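Local coordinates for tail spike protein (Acinetobacter phage vB_AbaP_AS12, PDB 6EU4) that serves as the trimeric tailspike of a phage of Acinetobacter baumannii, probably recognising and degrading the bacterial capsular polysaccharide, at the interface of chains A and B. Coordinates in Å, arbitrary orientation; residue numbers count along the deposited sequence, not the author numbering. Chains: chain A/B, Tail spike protein.

Contact 1: the interface of chains A and B. Residues chain A 41, 49, 55; chain B 35, 37, 62, 64, 83.
A:Tyr55 and A:Lys41 lie against B:Ile62 in a subunit interface of the homotrimeric phage tailspike, a mostly apolar patch that joins the N-terminal regions of neighbouring subunits and is likely to help keep them in register, ahead of the beta-helical body typical of such spikes. The phenol ring offers a flat face, and B:Ile62, from strand 59-63, lays its branched side chain against it. CD1 of the isoleucine sits 3.7 Å from the ring centroid, a CH-pi contact displaced toward the rim. With CG1 anti to the carbonyl carbon (chi1 -57°), CD1 lies over the face near CG and CD2, while CG2 hangs past the rim, 3.5 Å from A:Tyr55 CE2; the two methyls thus follow the CD2-CE2 side. A beta-branched aliphatic residue suits this place because it meets the aromatic group at both face and rim.

A:Lys41 runs beside the ring and flanks the same CD1 methyl, its CB 3.7 Å away. Its chain is extended beyond CG, which carries the terminal amino group NZ past B:Val37 CG2 to the backbone carbonyl of B:Gly35. NZ donates to that O at a very short 2.5 Å, with a C=O...N angle of 122° and somewhat tilted from the carbonyl plane. Lysine thus combines an aliphatic stem for packing with a polar tip for a main-chain acceptor.

At the base of the tyrosine, the amide of B:Gln83 is turned 76° from the ring plane. Its NE2 reaches a water 2.8 Å away, which also bonds the backbone N and O of A:Tyr55. Farther out, A:Phe49 CD1 approaches B:Val64 CG1 at 4.2 Å, while the phenylalanine ring meets A:Tyr55 CZ at its edge.

Contact 2: the interface of chains A and B. Residues chain A 142-145, 223, 245; chain B 136, 190, 192, 218.
B:His192 and B:Asn190 grip one carboxylate oxygen of A:Glu144 from opposite faces of its plane. The imidazole and carboxylate planes are turned 43° apart, and NE2 donates to OE1 at 3.0 Å, on the syn side but well out of the carboxylate plane. OE1 lies almost in the ring plane, as suits an N-H directed outward from the ring edge. B:Asn190 comes over the other face: its amide plane is nearly perpendicular to the carboxylate (82°), and ND2 meets OE1 from above at 3.1 Å. The bend of the glutamate chain at chi2 (98°) brings its acid group to both donors. Two bonds from opposite faces anchor OE1 and limit the swing of the carboxylate. Asparagine suits the site because its terminal NH2 supplies the second donor; its OD1 is merely a neighbour of A:Leu145 CG.

The A:Ser223 CB packs against the imidazole at CE1. Farther along, the A:Arg245 guanidinium crosses B:Leu218 at about a right angle, with NH2 3.6 Å from the leucine CD2, a contact with a methyl group.

B:Asn136 fits against the loop from A:Thr142 to A:Leu145, where A:Gly143 has no side chain to hinder the approach of the amide. OD1 receives a weak bond from A:Leu145 N, but also faces another acceptor, A:Gly143 O, at 3.2 Å, a less comfortable placing. ND2 can donate to A:Thr142 OG1 at 3.2 Å. That hydroxyl also contacts a water at 2.7 Å, and the same water lies 3.0 Å from the backbone O of B:Asn136.

Contact 1: the interface of chains A and B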
ATOM      1  N   LYS A  41      35.688 -37.224 -16.281  1.00 29.67           N
ATOM      2  CA  LYS A  41      35.187 -36.436 -17.404  1.00 29.12           C
ATOM      3  C   LYS A  41      33.701 -36.150 -17.251  1.00 27.84           C
ATOM      4  O   LYS A  41      33.246 -35.014 -17.429  1.00 27.01           O
ATOM      5  CB  LYS A  41      35.446 -37.166 -18.720  1.00 30.16           C
ATOM      6  CG  LYS A  41      36.891 -37.434 -19.032  1.00 32.50           C
ATOM      7  CD  LYS A  41      36.997 -38.128 -20.383  1.00 35.81           C
ATOM      8  CE  LYS A  41      38.372 -38.646 -20.663  1.00 40.93           C
ATOM      9  NZ  LYS A  41      38.403 -39.415 -21.953  1.00 41.83           N
ATOM     10  N   PHE A  49      27.316 -36.838 -28.627  1.00 38.08           N
ATOM     11  CA  PHE A  49      28.487 -35.972 -28.708  1.00 40.16           C
ATOM     12  C   PHE A  49      28.270 -34.768 -29.612  1.00 40.37           C
ATOM     13  O   PHE A  49      29.185 -33.952 -29.753  1.00 43.73           O
ATOM     14  CB  PHE A  49      29.706 -36.770 -29.176  1.00 41.87           C
ATOM     15  CG  PHE A  49      30.279 -37.663 -28.115  1.00 42.34           C
ATOM     16  CD1 PHE A  49      31.194 -37.173 -27.193  1.00 42.74           C
ATOM     17  CD2 PHE A  49      29.895 -38.988 -28.030  1.00 43.68           C
ATOM     18  CE1 PHE A  49      31.724 -37.999 -26.215  1.00 41.93           C
ATOM     19  CE2 PHE A  49      30.419 -39.814 -27.053  1.00 44.54           C
ATOM     20  CZ  PHE A  49      31.330 -39.311 -26.140  1.00 43.78           C
ATOM     21  N   TYR A  55      29.755 -33.594 -21.696  1.00 27.80           N
ATOM     22  CA  TYR A  55      30.296 -34.175 -20.472  1.00 27.10           C
ATOM     23  C   TYR A  55      29.736 -33.396 -19.290  1.00 27.15           C
ATOM     24  O   TYR A  55      29.979 -32.193 -19.170  1.00 30.80           O
ATOM     25  CB  TYR A  55      31.826 -34.138 -20.471  1.00 27.76           C
ATOM     26  CG  TYR A  55      32.493 -35.078 -21.454  1.00 29.04           C
ATOM     27  CD1 TYR A  55      32.665 -36.418 -21.150  1.00 29.62           C
ATOM     28  CD2 TYR A  55      32.982 -34.622 -22.673  1.00 28.96           C
ATOM     29  CE1 TYR A  55      33.289 -37.270 -22.023  1.00 31.17           C
ATOM     30  CE2 TYR A  55      33.606 -35.480 -23.557  1.00 30.95           C
ATOM     31  CZ  TYR A  55      33.759 -36.801 -23.226  1.00 32.07           C
ATOM     32  OH  TYR A  55      34.385 -37.667 -24.093  1.00 35.75           O
TER
ATOM     33  N   GLY B  35      39.109 -38.029 -26.574  1.00 46.18           N
ATOM     34  CA  GLY B  35      38.875 -38.144 -25.149  1.00 44.91           C
ATOM     35  C   GLY B  35      39.968 -37.579 -24.263  1.00 45.22           C
ATOM     36  O   GLY B  35      39.846 -37.660 -23.035  1.00 46.44           O
ATOM     37  N   VAL B  37      42.169 -34.961 -22.091  1.00 38.93           N
ATOM     38  CA  VAL B  37      41.798 -33.841 -21.223  1.00 37.11           C
ATOM     39  C   VAL B  37      42.976 -32.879 -21.119  1.00 36.60           C
ATOM     40  O   VAL B  37      44.116 -33.301 -20.887  1.00 37.72           O
ATOM     41  CB  VAL B  37      41.379 -34.316 -19.820  1.00 37.09           C
ATOM     42  CG1 VAL B  37      40.954 -33.116 -18.947  1.00 35.34           C
ATOM     43  CG2 VAL B  37      40.256 -35.325 -19.911  1.00 37.91           C
ATOM     44  N   ILE B  62      37.962 -31.150 -23.084  1.00 28.60           N
ATOM     45  CA  ILE B  62      38.044 -32.534 -23.538  1.00 29.61           C
ATOM     46  C   ILE B  62      37.969 -32.553 -25.060  1.00 30.40           C
ATOM     47  O   ILE B  62      37.068 -31.949 -25.657  1.00 30.83           O
ATOM     48  CB  ILE B  62      36.937 -33.407 -22.924  1.00 31.87           C
ATOM     49  CG1 ILE B  62      37.018 -33.350 -21.397  1.00 33.20           C
ATOM     50  CG2 ILE B  62      37.088 -34.854 -23.417  1.00 33.69           C
ATOM     51  CD1 ILE B  62      35.923 -34.102 -20.680  1.00 34.12           C
ATOM     52  N   VAL B  64      37.069 -33.866 -28.584  1.00 35.04           N
ATOM     53  CA  VAL B  64      36.026 -34.649 -29.243  1.00 36.22           C
ATOM     54  C   VAL B  64      36.434 -34.734 -30.713  1.00 37.35           C
ATOM     55  O   VAL B  64      36.164 -33.819 -31.500  1.00 36.43           O
ATOM     56  CB  VAL B  64      34.639 -34.017 -29.070  1.00 37.90           C
ATOM     57  CG1 VAL B  64      33.560 -34.834 -29.779  1.00 38.37           C
ATOM     58  CG2 VAL B  64      34.308 -33.878 -27.586  1.00 36.15           C
ATOM     59  N   GLN B  83      34.718 -27.722 -20.449  1.00 25.32           N
ATOM     60  CA  GLN B  83      34.044 -28.379 -19.339  1.00 27.89           C
ATOM     61  C   GLN B  83      33.496 -27.294 -18.425  1.00 29.11           C
ATOM     62  O   GLN B  83      34.255 -26.543 -17.811  1.00 30.94           O
ATOM     63  CB  GLN B  83      35.001 -29.308 -18.602  1.00 31.42           C
ATOM     64  CG  GLN B  83      35.449 -30.456 -19.466  1.00 36.34           C
ATOM     65  CD  GLN B  83      34.260 -31.180 -20.066  1.00 42.85           C
ATOM     66  OE1 GLN B  83      33.562 -31.904 -19.364  1.00 52.57           O
ATOM     67  NE2 GLN B  83      33.999 -30.955 -21.357  1.00 40.51           N
TER
HETATM   68  O   HOH W   1      31.260 -30.985 -21.878  1.00 29.37           O

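Contact 2: the interface of chains A and B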
ATOM      1  N   THR A 142      18.214 -21.351 -13.918  1.00 17.75           N
ATOM      2  CA  THR A 142      18.369 -20.108 -14.679  1.00 17.79           C
ATOM      3  C   THR A 142      17.063 -19.588 -15.259  1.00 18.65           C
ATOM      4  O   THR A 142      17.060 -18.519 -15.889  1.00 16.80           O
ATOM      5  CB  THR A 142      19.383 -20.275 -15.815  1.00 19.91           C
ATOM      6  OG1 THR A 142      18.959 -21.319 -16.701  1.00 20.36           O
ATOM      7  CG2 THR A 142      20.777 -20.555 -15.278  1.00 21.54           C
ATOM      8  N   GLY A 143      15.959 -20.284 -15.046  1.00 16.87           N
ATOM      9  CA  GLY A 143      14.682 -19.821 -15.530  1.00 15.81           C
ATOM     10  C   GLY A 143      13.696 -20.963 -15.663  1.00 14.95           C
ATOM     11  O   GLY A 143      14.068 -22.143 -15.764  1.00 14.64           O
ATOM     12  N   GLU A 144      12.416 -20.581 -15.687  1.00 14.82           N
ATOM     13  CA  GLU A 144      11.292 -21.497 -15.559  1.00 15.63           C
ATOM     14  C   GLU A 144      10.930 -22.212 -16.857  1.00 17.44           C
ATOM     15  O   GLU A 144      10.141 -23.156 -16.820  1.00 18.07           O
ATOM     16  CB  GLU A 144      10.073 -20.733 -15.039  1.00 17.30           C
ATOM     17  CG  GLU A 144      10.315 -19.955 -13.733  1.00 18.04           C
ATOM     18  CD  GLU A 144      10.626 -18.456 -13.953  1.00 18.58           C
ATOM     19  OE1 GLU A 144      11.590 -18.139 -14.697  1.00 17.39           O
ATOM     20  OE2 GLU A 144       9.889 -17.610 -13.370  1.00 19.13           O
ATOM     21  N   LEU A 145      11.476 -21.809 -17.999  1.00 16.81           N
ATOM     22  CA  LEU A 145      11.186 -22.537 -19.235  1.00 15.90           C
ATOM     23  C   LEU A 145      12.008 -23.804 -19.351  1.00 19.94           C
ATOM     24  O   LEU A 145      11.531 -24.804 -19.901  1.00 21.82           O
ATOM     25  CB  LEU A 145      11.473 -21.669 -20.459  1.00 19.37           C
ATOM     26  CG  LEU A 145      10.619 -20.423 -20.635  1.00 21.85           C
ATOM     27  CD1 LEU A 145      11.080 -19.688 -21.895  1.00 22.03           C
ATOM     28  CD2 LEU A 145       9.133 -20.774 -20.708  1.00 22.44           C
ATOM     29  N   SER A 223      10.553 -16.792  -8.713  1.00 11.97           N
ATOM     30  CA  SER A 223      10.630 -17.248 -10.096  1.00 11.57           C
ATOM     31  C   SER A 223      10.467 -18.761 -10.180  1.00 14.38           C
ATOM     32  O   SER A 223      11.283 -19.489 -10.766  1.00 13.65           O
ATOM     33  CB  SER A 223      11.933 -16.773 -10.734  1.00 15.73           C
ATOM     34  OG  SER A 223      11.920 -15.345 -10.750  1.00 18.73           O
ATOM     35  N   ARG A 245       7.332 -13.474  -8.128  1.00 10.95           N
ATOM     36  CA  ARG A 245       7.222 -14.065  -9.462  1.00  9.42           C
ATOM     37  C   ARG A 245       7.012 -15.575  -9.398  1.00 10.63           C
ATOM     38  O   ARG A 245       7.598 -16.346 -10.175  1.00 12.93           O
ATOM     39  CB  ARG A 245       8.445 -13.706 -10.309  1.00 11.95           C
ATOM     40  CG  ARG A 245       8.356 -12.258 -10.820  1.00 12.62           C
ATOM     41  CD  ARG A 245       7.733 -12.158 -12.193  1.00 13.74           C
ATOM     42  NE  ARG A 245       6.426 -12.790 -12.232  1.00 12.58           N
ATOM     43  CZ  ARG A 245       6.158 -13.961 -12.784  1.00 15.44           C
ATOM     44  NH1 ARG A 245       4.920 -14.442 -12.705  1.00 16.27           N
ATOM     45  NH2 ARG A 245       7.101 -14.647 -13.419  1.00 14.26           N
TER
ATOM     46  N   ASN B 136      14.994 -17.156 -20.701  1.00 14.21           N
ATOM     47  CA  ASN B 136      15.583 -18.094 -19.735  1.00 15.17           C
ATOM     48  C   ASN B 136      17.063 -17.785 -19.517  1.00 15.19           C
ATOM     49  O   ASN B 136      17.905 -18.684 -19.452  1.00 16.24           O
ATOM     50  CB  ASN B 136      15.395 -19.542 -20.185  1.00 15.31           C
ATOM     51  CG  ASN B 136      15.219 -20.487 -19.027  1.00 20.04           C
ATOM     52  OD1 ASN B 136      14.102 -20.859 -18.675  1.00 20.51           O
ATOM     53  ND2 ASN B 136      16.331 -20.863 -18.403  1.00 20.12           N
ATOM     54  N   ASN B 190      11.282 -14.905 -18.885  1.00 12.43           N
ATOM     55  CA  ASN B 190      11.915 -15.765 -17.890  1.00 12.55           C
ATOM     56  C   ASN B 190      13.398 -15.461 -17.763  1.00 12.62           C
ATOM     57  O   ASN B 190      14.222 -16.354 -17.589  1.00 14.42           O
ATOM     58  CB  ASN B 190      11.658 -17.243 -18.202  1.00 13.82           C
ATOM     59  CG  ASN B 190      10.183 -17.577 -18.196  1.00 16.33           C
ATOM     60  OD1 ASN B 190       9.557 -17.701 -19.246  1.00 18.94           O
ATOM     61  ND2 ASN B 190       9.607 -17.667 -17.012  1.00 17.84           N
ATOM     62  N   HIS B 192      16.479 -13.224 -15.705  1.00 13.56           N
ATOM     63  CA  HIS B 192      16.807 -12.913 -14.311  1.00 12.54           C
ATOM     64  C   HIS B 192      18.179 -12.242 -14.329  1.00 13.44           C
ATOM     65  O   HIS B 192      19.212 -12.914 -14.311  1.00 16.89           O
ATOM     66  CB  HIS B 192      16.752 -14.189 -13.467  1.00 12.64           C
ATOM     67  CG  HIS B 192      15.426 -14.876 -13.587  1.00 14.99           C
ATOM     68  ND1 HIS B 192      14.274 -14.324 -13.072  1.00 16.97           N
ATOM     69  CD2 HIS B 192      15.041 -15.969 -14.288  1.00 16.09           C
ATOM     70  CE1 HIS B 192      13.239 -15.079 -13.400  1.00 17.60           C
ATOM     71  NE2 HIS B 192      13.677 -16.086 -14.140  1.00 16.74           N
ATOM     72  N   LEU B 218       7.550 -11.989 -17.546  1.00 11.97           N
ATOM     73  CA  LEU B 218       7.836 -13.067 -16.605  1.00 12.37           C
ATOM     74  C   LEU B 218       9.304 -13.065 -16.199  1.00 11.54           C
ATOM     75  O   LEU B 218       9.986 -14.088 -16.251  1.00 12.71           O
ATOM     76  CB  LEU B 218       7.456 -14.421 -17.216  1.00 12.08           C
ATOM     77  CG  LEU B 218       5.997 -14.557 -17.660  1.00 13.93           C
ATOM     78  CD1 LEU B 218       5.832 -15.691 -18.680  1.00 17.24           C
ATOM     79  CD2 LEU B 218       5.085 -14.755 -16.456  1.00 15.14           C
TER
HETATM   80  O   HOH W   2      19.933 -20.828 -19.133  1.00 30.95           O

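The centres of the C-alpha atoms of contact 1 and contact 2 lie about 29 Å apart along the same A-B interface, and they share no residues. Contact 1 joins the N-terminal regions, with strands 37-40 and 59-63 of chain B taking part; contact 2 belongs to the repetitive beta-structured body, where strand 192-194 and neighbouring loops of chain B face loops of chain A. The first is mainly apolar and the second mainly polar, so the subunits are joined by different chemistry at successive levels of the spike. Since chains A and B meet through different surfaces, repeating this pairing can close the three-subunit assembly.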